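Local coordinates for ThiJ/PfpI family protein (Pseudomonas syringae pv. tomato, PDB 3EWN) that is of unknown function but belongs to the DJ-1/PfpI family, related to the class I glutamine amidotransferases, at residues N16-M21 with Q192-C197; M28-G33 with I56-L61. All blocks are in the same frame, centred on the assembly; numbering follows the deposited sequence.

Contact 1. Residues N16-M21 with Q192-C197; sequences NKVPWM and QTYAEC
Trp20 and Tyr194 meet obliquely, their ring planes standing at 46°. The centroids of the six-membered ring of Trp20 and the Tyr194 ring lie 5.6 Å apart. The nearest carbons are Trp20 CE3 and Tyr194 CE1, separated by 3.7 Å. Although CA and CB of Trp20 lead off from helix 192-201, CG lies anti to the carbonyl carbon (chi1 -64°), and the far side of the indole comes back toward the helix. Its far corner, CH2, reaches Cys197 SG at 4.0 Å; the sulfur sits near the indole plane, 81° off the ring normal, which makes this a sulfur-aromatic contact at the edge. Val18 touches both rings. Its CG1 lies over the centre of the six-membered ring of Trp20, 3.6 Å above the plane, and also reaches the edge of the tyrosine ring at CD1, while CG2 touches Thr193 CG2 at 3.8 Å. Pro19 centres an inverse gamma turn, closed by the bond from Trp20 N to Val18 O, and the bend folds Val18 back over a face of the Trp20 ring. Tyr194 CE1 approaches Trp20 O at 3.5 Å, with the oxygen at the ring edge. The carbonyl of Pro19 accepts a hydrogen bond from Arg190, and Trp20 NE1 donates to Met15 O. Tyr194 OH bonds to Ser48 O and Met50 N beyond helix 36-46. Behind the contact, Tyr194 and Ala195 pack on Val186 of helix 177-189, and Cys197 touches Met226 of the second subunit.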
# COMPACT_ATOMS: atom_id res chain seq x y z
N ASN A 16 -8.31 8.97 27.86
CA ASN A 16 -7.81 8.10 28.92
C ASN A 16 -8.27 6.64 28.89
O ASN A 16 -7.64 5.78 29.52
CB ASN A 16 -8.17 8.71 30.28
CG ASN A 16 -9.65 8.95 30.44
OD1 ASN A 16 -10.45 8.01 30.46
ND2 ASN A 16 -10.04 10.22 30.53
N LYS A 17 -9.34 6.34 28.17
CA LYS A 17 -9.83 4.96 28.11
C LYS A 17 -9.52 4.22 26.81
O LYS A 17 -9.83 3.04 26.68
CB LYS A 17 -11.34 4.92 28.37
CG LYS A 17 -11.72 5.31 29.79
CD LYS A 17 -13.23 5.32 29.98
CE LYS A 17 -13.89 6.30 29.03
NZ LYS A 17 -13.39 7.69 29.20
N VAL A 18 -8.91 4.91 25.85
CA VAL A 18 -8.55 4.28 24.58
C VAL A 18 -7.46 3.25 24.85
O VAL A 18 -6.49 3.53 25.55
CB VAL A 18 -8.00 5.32 23.57
CG1 VAL A 18 -7.56 4.62 22.30
CG2 VAL A 18 -9.05 6.38 23.28
N PRO A 19 -7.61 2.02 24.32
CA PRO A 19 -6.59 1.00 24.55
C PRO A 19 -5.34 1.23 23.69
O PRO A 19 -5.12 0.55 22.69
CB PRO A 19 -7.33 -0.30 24.18
CG PRO A 19 -8.27 0.14 23.12
CD PRO A 19 -8.80 1.45 23.66
N TRP A 20 -4.53 2.20 24.11
CA TRP A 20 -3.31 2.55 23.38
C TRP A 20 -2.34 1.40 23.22
O TRP A 20 -1.77 1.21 22.14
CB TRP A 20 -2.61 3.72 24.08
CG TRP A 20 -3.43 4.97 24.07
CD1 TRP A 20 -3.94 5.63 25.16
CD2 TRP A 20 -3.89 5.68 22.92
NE1 TRP A 20 -4.70 6.70 24.75
CE2 TRP A 20 -4.69 6.75 23.38
CE3 TRP A 20 -3.71 5.51 21.54
CZ2 TRP A 20 -5.31 7.65 22.51
CZ3 TRP A 20 -4.33 6.41 20.67
CH2 TRP A 20 -5.12 7.46 21.16
N MSE A 21 -2.14 0.63 24.29
CA MSE A 21 -1.22 -0.50 24.28
C MSE A 21 -1.91 -1.83 24.01
O MSE A 21 -3.05 -2.06 24.41
CB MSE A 21 -0.46 -0.60 25.60
CG MSE A 21 0.78 0.27 25.70
SE MSE A 21 2.11 -0.17 24.37
CE MSE A 21 2.28 -2.03 24.71
N GLN A 192 -12.96 1.82 18.28
CA GLN A 192 -13.19 2.72 17.16
C GLN A 192 -12.37 4.00 17.20
O GLN A 192 -11.94 4.50 16.17
CB GLN A 192 -14.67 3.07 17.05
CG GLN A 192 -14.99 3.86 15.80
CD GLN A 192 -16.47 4.03 15.57
OE1 GLN A 192 -17.25 3.13 15.88
NE2 GLN A 192 -16.86 5.16 15.01
N THR A 193 -12.17 4.54 18.40
CA THR A 193 -11.40 5.77 18.52
C THR A 193 -9.97 5.57 18.04
O THR A 193 -9.40 6.43 17.37
CB THR A 193 -11.38 6.28 19.96
OG1 THR A 193 -12.73 6.48 20.41
CG2 THR A 193 -10.63 7.60 20.05
N TYR A 194 -9.39 4.43 18.40
CA TYR A 194 -8.02 4.13 18.00
C TYR A 194 -7.99 4.07 16.48
O TYR A 194 -7.11 4.64 15.84
CB TYR A 194 -7.57 2.79 18.58
CG TYR A 194 -6.08 2.54 18.50
CD1 TYR A 194 -5.29 2.58 19.65
CD2 TYR A 194 -5.46 2.28 17.28
CE1 TYR A 194 -3.92 2.36 19.58
CE2 TYR A 194 -4.08 2.06 17.21
CZ TYR A 194 -3.32 2.10 18.36
OH TYR A 194 -1.97 1.87 18.31
N ALA A 195 -8.98 3.40 15.89
CA ALA A 195 -9.06 3.27 14.44
C ALA A 195 -9.19 4.64 13.77
O ALA A 195 -8.60 4.88 12.72
CB ALA A 195 -10.25 2.39 14.05
N GLU A 196 -9.97 5.52 14.38
CA GLU A 196 -10.16 6.85 13.81
C GLU A 196 -8.85 7.63 13.84
O GLU A 196 -8.56 8.40 12.92
CB GLU A 196 -11.26 7.59 14.58
CG GLU A 196 -12.62 6.91 14.44
CD GLU A 196 -13.69 7.54 15.32
OE1 GLU A 196 -13.33 8.03 16.41
OE2 GLU A 196 -14.88 7.52 14.93
N CYS A 197 -8.04 7.41 14.88
CA CYS A 197 -6.75 8.09 14.96
C CYS A 197 -5.86 7.61 13.82
O CYS A 197 -5.17 8.40 13.17
CB CYS A 197 -6.06 7.80 16.29
SG CYS A 197 -6.83 8.64 17.69

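Contact 2. Residues M28-G33 with I56-L61; sequences MLVYPG and IVAKSL
A beta-alpha-beta unit, strand 25-29, helix 36-46 and strand 53-58, brings these two parallel neighbours together near the C-terminal ends of the strands. Met28 (selenomethionine) pairs with Ile56 and Leu29 with Val57. Val57 N donates to Met28 O at 2.9 Å, and Val30 N donates to Val57 O at 2.8 Å. Val57 O is also approached by Leu29 CA at 3.3 Å, a CA-H...O contact. Beyond the paired residues the chains separate, and a water spans them, donating to Val30 O and accepting from Lys59 N. Val30 wedges its two methyls against the partner: CG1 meets Ile56 CG2 at 3.5 Å, tighter than usual for carbons, and CG2 meets Ala58 CB at 3.7 Å. With CG1 anti to the carbonyl carbon (chi1 -65°), CG2 falls between the backbone N and that carbon. Leu29 and Val57 point to the opposite sheet face from Met28 and Ile56. On the face of Leu29 and Val57, both pack against helix 104-114; on the other, Met28 rests on helix 36-46, which Val30 also touches through Leu39. Within the sheet, strand 87-90 lies next to strand 25-29, with Leu29 bonded to Phe89 through the backbone.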
# COMPACT_ATOMS: atom_id res chain seq x y z
N MSE A 28 1.99 -12.32 8.89
CA MSE A 28 1.59 -12.00 7.53
C MSE A 28 2.45 -12.79 6.54
O MSE A 28 3.66 -12.59 6.45
CB MSE A 28 1.75 -10.50 7.29
CG MSE A 28 1.01 -9.64 8.34
SE MSE A 28 1.12 -7.74 8.07
CE MSE A 28 -0.32 -7.51 6.84
N LEU A 29 1.80 -13.69 5.81
CA LEU A 29 2.49 -14.52 4.83
C LEU A 29 2.91 -13.71 3.61
O LEU A 29 2.18 -12.85 3.15
CB LEU A 29 1.57 -15.66 4.38
CG LEU A 29 2.09 -16.58 3.27
CD1 LEU A 29 3.16 -17.50 3.82
CD2 LEU A 29 0.93 -17.39 2.70
N VAL A 30 4.12 -13.98 3.11
CA VAL A 30 4.60 -13.33 1.90
C VAL A 30 5.18 -14.45 1.04
O VAL A 30 5.64 -15.46 1.57
CB VAL A 30 5.70 -12.25 2.17
CG1 VAL A 30 5.10 -11.11 2.97
CG2 VAL A 30 6.91 -12.86 2.87
N TYR A 31 5.15 -14.27 -0.27
CA TYR A 31 5.66 -15.27 -1.19
C TYR A 31 5.98 -14.64 -2.53
O TYR A 31 5.49 -13.55 -2.83
CB TYR A 31 4.63 -16.40 -1.36
CG TYR A 31 3.23 -15.91 -1.68
CD1 TYR A 31 2.87 -15.57 -2.99
CD2 TYR A 31 2.26 -15.79 -0.69
CE1 TYR A 31 1.58 -15.11 -3.29
CE2 TYR A 31 0.97 -15.34 -0.98
CZ TYR A 31 0.64 -15.00 -2.28
OH TYR A 31 -0.62 -14.55 -2.57
N PRO A 32 6.81 -15.30 -3.34
CA PRO A 32 7.15 -14.74 -4.65
C PRO A 32 5.91 -14.50 -5.50
O PRO A 32 5.01 -15.33 -5.54
CB PRO A 32 8.06 -15.82 -5.25
CG PRO A 32 8.69 -16.45 -4.04
CD PRO A 32 7.52 -16.56 -3.10
N GLY A 33 5.85 -13.35 -6.15
CA GLY A 33 4.72 -13.07 -7.01
C GLY A 33 3.48 -12.48 -6.35
O GLY A 33 2.47 -12.27 -7.02
N ILE A 56 6.69 -11.12 9.28
CA ILE A 56 6.57 -11.26 7.83
C ILE A 56 7.10 -12.66 7.58
O ILE A 56 8.31 -12.89 7.54
CB ILE A 56 7.44 -10.20 7.12
CG1 ILE A 56 7.07 -8.80 7.63
CG2 ILE A 56 7.22 -10.27 5.61
CD1 ILE A 56 5.59 -8.44 7.47
N VAL A 57 6.17 -13.61 7.42
CA VAL A 57 6.51 -15.02 7.26
C VAL A 57 6.58 -15.57 5.85
O VAL A 57 5.70 -15.33 5.03
CB VAL A 57 5.50 -15.89 8.04
CG1 VAL A 57 5.98 -17.32 8.11
CG2 VAL A 57 5.29 -15.32 9.43
N ALA A 58 7.63 -16.34 5.59
CA ALA A 58 7.83 -16.96 4.28
C ALA A 58 8.48 -18.33 4.44
O ALA A 58 8.91 -18.70 5.53
CB ALA A 58 8.71 -16.07 3.41
N LYS A 59 8.54 -19.08 3.35
CA LYS A 59 9.13 -20.42 3.36
C LYS A 59 10.59 -20.34 3.84
O LYS A 59 11.09 -21.26 4.49
CB LYS A 59 9.06 -21.04 1.96
CG LYS A 59 9.25 -22.55 1.91
CD LYS A 59 8.85 -23.09 0.54
CE LYS A 59 8.94 -24.61 0.51
NZ LYS A 59 8.47 -25.18 -0.79
N SER A 60 11.25 -19.24 3.50
CA SER A 60 12.64 -19.02 3.92
C SER A 60 12.83 -17.52 4.12
O SER A 60 11.91 -16.74 3.87
CB SER A 60 13.61 -19.53 2.86
OG SER A 60 13.45 -20.93 2.65
N LEU A 61 14.00 -17.12 4.58
CA LEU A 61 14.25 -15.70 4.82
C LEU A 61 14.76 -14.95 3.59
O LEU A 61 15.00 -13.75 3.65
CB LEU A 61 15.23 -15.52 5.99
CG LEU A 61 14.71 -15.95 7.37
CD1 LEU A 61 15.77 -15.67 8.42
CD2 LEU A 61 13.43 -15.19 7.71
O HOH W 1 6.82 -18.04 1.13

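From the N terminus, the chain first passes through 16-21, a loop ahead of strand 25-29, and contact 1 closes the larger loop when helix 192-201 returns to it 171 residues later. Inside that loop, contact 2 closes a short one, with 22 residues between 28-33 and 56-61 and helix 36-46 forming the crossover between them. The contacts are therefore nested and do not cross. The centres of contact 1 and contact 2 are about 30 Å apart. Between their nearest atoms about 14 Å remain, so they do not touch. Contact 2 lies within the main sheet, whereas contact 1 ties the N-terminal loop to a helix beyond the sheet's last strands in sequence.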